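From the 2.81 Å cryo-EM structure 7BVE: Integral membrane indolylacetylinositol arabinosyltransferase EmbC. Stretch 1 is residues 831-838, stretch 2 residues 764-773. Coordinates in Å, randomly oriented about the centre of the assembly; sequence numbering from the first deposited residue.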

ATOM      1  N   PRO A 831     -46.604  -5.267  17.626  1.00 36.79           N
ATOM      2  CA  PRO A 831     -45.929  -5.461  18.909  1.00 36.79           C
ATOM      3  C   PRO A 831     -44.445  -5.716  18.725  1.00 36.79           C
ATOM      4  O   PRO A 831     -44.002  -6.232  17.701  1.00 36.79           O
ATOM      5  CB  PRO A 831     -46.628  -6.691  19.489  1.00 36.79           C
ATOM      6  CG  PRO A 831     -47.099  -7.429  18.308  1.00 36.79           C
ATOM      7  CD  PRO A 831     -47.479  -6.401  17.293  1.00 36.79           C
ATOM      8  N   VAL A 832     -43.670  -5.335  19.730  1.00 36.41           N
ATOM      9  CA  VAL A 832     -42.225  -5.513  19.723  1.00 36.41           C
ATOM     10  C   VAL A 832     -41.823  -6.198  21.020  1.00 36.41           C
ATOM     11  O   VAL A 832     -42.263  -5.801  22.103  1.00 36.41           O
ATOM     12  CB  VAL A 832     -41.480  -4.166  19.571  1.00 36.41           C
ATOM     13  CG1 VAL A 832     -39.978  -4.357  19.629  1.00 36.41           C
ATOM     14  CG2 VAL A 832     -41.852  -3.484  18.282  1.00 36.41           C
ATOM     15  N   LEU A 833     -41.010  -7.237  20.910  1.00 35.09           N
ATOM     16  CA  LEU A 833     -40.348  -7.847  22.049  1.00 35.09           C
ATOM     17  C   LEU A 833     -38.846  -7.638  21.902  1.00 35.09           C
ATOM     18  O   LEU A 833     -38.384  -6.945  20.998  1.00 35.09           O
ATOM     19  CB  LEU A 833     -40.725  -9.322  22.179  1.00 35.09           C
ATOM     20  CG  LEU A 833     -41.959  -9.666  23.020  1.00 35.09           C
ATOM     21  CD1 LEU A 833     -43.254  -9.232  22.394  1.00 35.09           C
ATOM     22  CD2 LEU A 833     -42.011 -11.145  23.228  1.00 35.09           C
ATOM     23  N   GLY A 834     -38.079  -8.227  22.808  1.00 40.10           N
ATOM     24  CA  GLY A 834     -36.650  -7.975  22.811  1.00 40.10           C
ATOM     25  C   GLY A 834     -35.933  -8.904  23.761  1.00 40.10           C
ATOM     26  O   GLY A 834     -36.550  -9.705  24.468  1.00 40.10           O
ATOM     27  N   SER A 835     -34.603  -8.796  23.751  1.00 49.06           N
ATOM     28  CA  SER A 835     -33.767  -9.630  24.605  1.00 49.06           C
ATOM     29  C   SER A 835     -32.580  -8.866  25.176  1.00 49.06           C
ATOM     30  O   SER A 835     -31.509  -9.447  25.373  1.00 49.06           O
ATOM     31  CB  SER A 835     -33.259 -10.853  23.855  1.00 49.06           C
ATOM     32  OG  SER A 835     -32.379 -11.596  24.668  1.00 49.06           O
ATOM     33  N   TRP A 836     -32.739  -7.575  25.438  1.00 57.29           N
ATOM     34  CA  TRP A 836     -31.660  -6.743  25.948  1.00 57.29           C
ATOM     35  C   TRP A 836     -32.028  -6.197  27.320  1.00 57.29           C
ATOM     36  O   TRP A 836     -33.198  -5.901  27.584  1.00 57.29           O
ATOM     37  CB  TRP A 836     -31.373  -5.580  25.008  1.00 57.29           C
ATOM     38  CG  TRP A 836     -30.230  -4.737  25.435  1.00 57.29           C
ATOM     39  CD1 TRP A 836     -28.906  -5.038  25.333  1.00 57.29           C
ATOM     40  CD2 TRP A 836     -30.305  -3.475  26.097  1.00 57.29           C
ATOM     41  NE1 TRP A 836     -28.148  -4.018  25.853  1.00 57.29           N
ATOM     42  CE2 TRP A 836     -28.986  -3.048  26.335  1.00 57.29           C
ATOM     43  CE3 TRP A 836     -31.362  -2.652  26.497  1.00 57.29           C
ATOM     44  CZ2 TRP A 836     -28.695  -1.834  26.953  1.00 57.29           C
ATOM     45  CZ3 TRP A 836     -31.072  -1.449  27.109  1.00 57.29           C
ATOM     46  CH2 TRP A 836     -29.750  -1.052  27.332  1.00 57.29           C
ATOM     47  N   ARG A 837     -31.020  -6.055  28.185  1.00 63.74           N
ATOM     48  CA  ARG A 837     -31.181  -5.476  29.512  1.00 63.74           C
ATOM     49  C   ARG A 837     -29.844  -4.931  29.996  1.00 63.74           C
ATOM     50  O   ARG A 837     -28.785  -5.347  29.518  1.00 63.74           O
ATOM     51  CB  ARG A 837     -31.724  -6.509  30.494  1.00 63.74           C
ATOM     52  CG  ARG A 837     -30.768  -7.632  30.781  1.00 63.74           C
ATOM     53  CD  ARG A 837     -31.437  -8.691  31.615  1.00 63.74           C
ATOM     54  NE  ARG A 837     -32.487  -9.361  30.859  1.00 63.74           N
ATOM     55  CZ  ARG A 837     -32.275 -10.411  30.073  1.00 63.74           C
ATOM     56  NH1 ARG A 837     -31.050 -10.905  29.944  1.00 63.74           N
ATOM     57  NH2 ARG A 837     -33.280 -10.965  29.411  1.00 63.74           N
ATOM     58  N   SER A 838     -29.897  -3.996  30.938  1.00 65.27           N
ATOM     59  CA  SER A 838     -28.702  -3.292  31.388  1.00 65.27           C
ATOM     60  C   SER A 838     -28.135  -3.831  32.694  1.00 65.27           C
ATOM     61  O   SER A 838     -27.283  -3.170  33.299  1.00 65.27           O
ATOM     62  CB  SER A 838     -28.999  -1.795  31.540  1.00 65.27           C
ATOM     63  OG  SER A 838     -27.855  -1.094  31.995  1.00 65.27           O
TER
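Stretch 2, residues 764-773: LGFGPNGIPS

The contact is built around glycine: Gly 834 of stretch 1 packs against Gly 765, Gly 767 and Gly 770 of stretch 2, and main chain rather than side chain forms its centre. The CA atoms of Gly 834 and Gly 767 lie 4.1 Å apart, an approach with no side chain between the two backbones. A CB on Gly 834 would point toward stretch 2 and fall 2.6 Å from Gly 770 O and 2.9 Å from Gly 767 O, both clashes.

Stretch 2 has no regular helix or strand. It runs antiparallel to stretch 1 at its start, Gly 765 lying near Ser 835 and Arg 837 and Pro 768 near Val 832, then turns through Pro 768 and Asn 769 and comes back, so that Gly 770, Ile 771 and Pro 772 follow one another along Trp 836. Just after the turn, a weak bond from Ile 771 N to Asn 769 O, 3.2 Å, closes around Gly 770. Stretch 1 is extended through Val 832, Leu 833 and Gly 834, and the two stretches together bury 543 Å².

Two hydrogen bonds, both between main-chain atoms, join them. Gly 767 N donates to Gly 834 O at 3.0 Å with an angle of 151° at the hydrogen; Trp 836 N donates to Gly 770 O at 3.4 Å and 138°, a weak bond. The pairing is not that of a regular sheet: Gly 767 O comes within 3.1 Å of Gly 834 N, but the angle is too poor for a hydrogen bond. Gly 834 O also lies 3.1 Å from Gly 765 O, two acceptors that cannot bond to each other. Two CA-H...O contacts add to these: Phe 766 CA to Gly 834 O at 3.4 Å, beside the bond from Gly 767 N, and Pro 768 CA to Val 832 O at 3.6 Å.

Trp 836 has more area covered by stretch 2, 95 Å² for the whole residue, than any other residue here. Its CA-to-CB bond points toward stretch 2, and chi1 is t. Pro 772 lies over one face of the indole, its CG 3.5 Å from the centroid of the five-membered ring and only 7° off the ring normal, a CH-pi contact. Nearer the backbone, Trp 836 CB is 3.3 Å from Gly 770 O, the same oxygen that accepts the weak bond from Trp 836 N.

Toward the beginning of stretch 1, Leu 833 CD2 rests 3.7 Å from Phe 766 CB, an apolar contact made at CB; the end of the Phe 766 side chain leads away. The CA-to-CB bond of Arg 837 points away from stretch 2, yet the end of the side chain comes nearer: NH2 reaches within 3.4 Å of Gly 765 CA, which lies at the edge of the guanidinium, near its plane. Gly 765 has phi 76°, a value that favours glycine, and a CB there would lie 2.7 Å from Arg 837 NH2, a clash. Arg 837 NH1 is hydrogen-bonded elsewhere in the structure.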

ATOM      1  N   LEU A 764     -39.702 -15.247  28.474  1.00 55.05           N
ATOM      2  CA  LEU A 764     -38.896 -14.831  29.612  1.00 55.05           C
ATOM      3  C   LEU A 764     -37.744 -13.983  29.096  1.00 55.05           C
ATOM      4  O   LEU A 764     -37.125 -14.319  28.082  1.00 55.05           O
ATOM      5  CB  LEU A 764     -38.386 -16.030  30.422  1.00 55.05           C
ATOM      6  CG  LEU A 764     -37.310 -17.000  29.922  1.00 55.05           C
ATOM      7  CD1 LEU A 764     -36.664 -17.708  31.093  1.00 55.05           C
ATOM      8  CD2 LEU A 764     -37.904 -18.024  28.986  1.00 55.05           C
ATOM      9  N   GLY A 765     -37.482 -12.869  29.769  1.00 51.99           N
ATOM     10  CA  GLY A 765     -36.544 -11.894  29.264  1.00 51.99           C
ATOM     11  C   GLY A 765     -37.065 -11.038  28.131  1.00 51.99           C
ATOM     12  O   GLY A 765     -36.262 -10.385  27.454  1.00 51.99           O
ATOM     13  N   PHE A 766     -38.379 -11.021  27.902  1.00 55.24           N
ATOM     14  CA  PHE A 766     -38.952 -10.230  26.820  1.00 55.24           C
ATOM     15  C   PHE A 766     -38.867  -8.743  27.150  1.00 55.24           C
ATOM     16  O   PHE A 766     -39.183  -8.326  28.267  1.00 55.24           O
ATOM     17  CB  PHE A 766     -40.399 -10.667  26.545  1.00 55.24           C
ATOM     18  CG  PHE A 766     -41.368 -10.395  27.671  1.00 55.24           C
ATOM     19  CD1 PHE A 766     -41.503 -11.285  28.724  1.00 55.24           C
ATOM     20  CD2 PHE A 766     -42.192  -9.277  27.642  1.00 55.24           C
ATOM     21  CE1 PHE A 766     -42.402 -11.044  29.752  1.00 55.24           C
ATOM     22  CE2 PHE A 766     -43.091  -9.026  28.667  1.00 55.24           C
ATOM     23  CZ  PHE A 766     -43.198  -9.914  29.721  1.00 55.24           C
ATOM     24  N   GLY A 767     -38.288  -7.985  26.226  1.00 49.16           N
ATOM     25  CA  GLY A 767     -38.123  -6.551  26.310  1.00 49.16           C
ATOM     26  C   GLY A 767     -39.124  -5.805  25.443  1.00 49.16           C
ATOM     27  O   GLY A 767     -38.845  -5.600  24.259  1.00 49.16           O
ATOM     28  N   PRO A 768     -40.304  -5.418  25.958  1.00 48.81           N
ATOM     29  CA  PRO A 768     -41.162  -4.454  25.238  1.00 48.81           C
ATOM     30  C   PRO A 768     -40.577  -3.052  25.125  1.00 48.81           C
ATOM     31  O   PRO A 768     -40.920  -2.327  24.189  1.00 48.81           O
ATOM     32  CB  PRO A 768     -42.453  -4.451  26.065  1.00 48.81           C
ATOM     33  CG  PRO A 768     -42.446  -5.734  26.774  1.00 48.81           C
ATOM     34  CD  PRO A 768     -41.014  -5.976  27.114  1.00 48.81           C
ATOM     35  N   ASN A 769     -39.695  -2.650  26.037  1.00 55.13           N
ATOM     36  CA  ASN A 769     -38.827  -1.506  25.789  1.00 55.13           C
ATOM     37  C   ASN A 769     -37.364  -1.920  25.932  1.00 55.13           C
ATOM     38  O   ASN A 769     -36.493  -1.072  26.141  1.00 55.13           O
ATOM     39  CB  ASN A 769     -39.178  -0.350  26.725  1.00 55.13           C
ATOM     40  CG  ASN A 769     -38.726   1.001  26.192  1.00 55.13           C
ATOM     41  OD1 ASN A 769     -38.160   1.092  25.101  1.00 55.13           O
ATOM     42  ND2 ASN A 769     -38.971   2.052  26.964  1.00 55.13           N
ATOM     43  N   GLY A 770     -37.081  -3.215  25.822  1.00 51.11           N
ATOM     44  CA  GLY A 770     -35.744  -3.738  26.005  1.00 51.11           C
ATOM     45  C   GLY A 770     -34.958  -3.887  24.722  1.00 51.11           C
ATOM     46  O   GLY A 770     -34.592  -5.002  24.337  1.00 51.11           O
ATOM     47  N   ILE A 771     -34.729  -2.774  24.030  1.00 50.07           N
ATOM     48  CA  ILE A 771     -33.749  -2.691  22.949  1.00 50.07           C
ATOM     49  C   ILE A 771     -32.897  -1.453  23.215  1.00 50.07           C
ATOM     50  O   ILE A 771     -33.396  -0.478  23.795  1.00 50.07           O
ATOM     51  CB  ILE A 771     -34.410  -2.643  21.556  1.00 50.07           C
ATOM     52  CG1 ILE A 771     -35.327  -1.434  21.389  1.00 50.07           C
ATOM     53  CG2 ILE A 771     -35.207  -3.903  21.256  1.00 50.07           C
ATOM     54  CD1 ILE A 771     -35.785  -1.246  19.975  1.00 50.07           C
ATOM     55  N   PRO A 772     -31.606  -1.462  22.871  1.00 56.04           N
ATOM     56  CA  PRO A 772     -30.810  -0.233  22.967  1.00 56.04           C
ATOM     57  C   PRO A 772     -31.294   0.839  22.010  1.00 56.04           C
ATOM     58  O   PRO A 772     -31.414   0.603  20.806  1.00 56.04           O
ATOM     59  CB  PRO A 772     -29.396  -0.700  22.612  1.00 56.04           C
ATOM     60  CG  PRO A 772     -29.386  -2.125  22.947  1.00 56.04           C
ATOM     61  CD  PRO A 772     -30.758  -2.636  22.637  1.00 56.04           C
ATOM     62  N   SER A 773     -31.580   2.023  22.545  1.00 59.53           N
ATOM     63  CA  SER A 773     -32.121   3.110  21.741  1.00 59.53           C
ATOM     64  C   SER A 773     -31.060   3.841  20.934  1.00 59.53           C
ATOM     65  O   SER A 773     -31.414   4.674  20.094  1.00 59.53           O
ATOM     66  CB  SER A 773     -32.846   4.104  22.645  1.00 59.53           C
ATOM     67  OG  SER A 773     -31.934   4.743  23.520  1.00 59.53           O
TER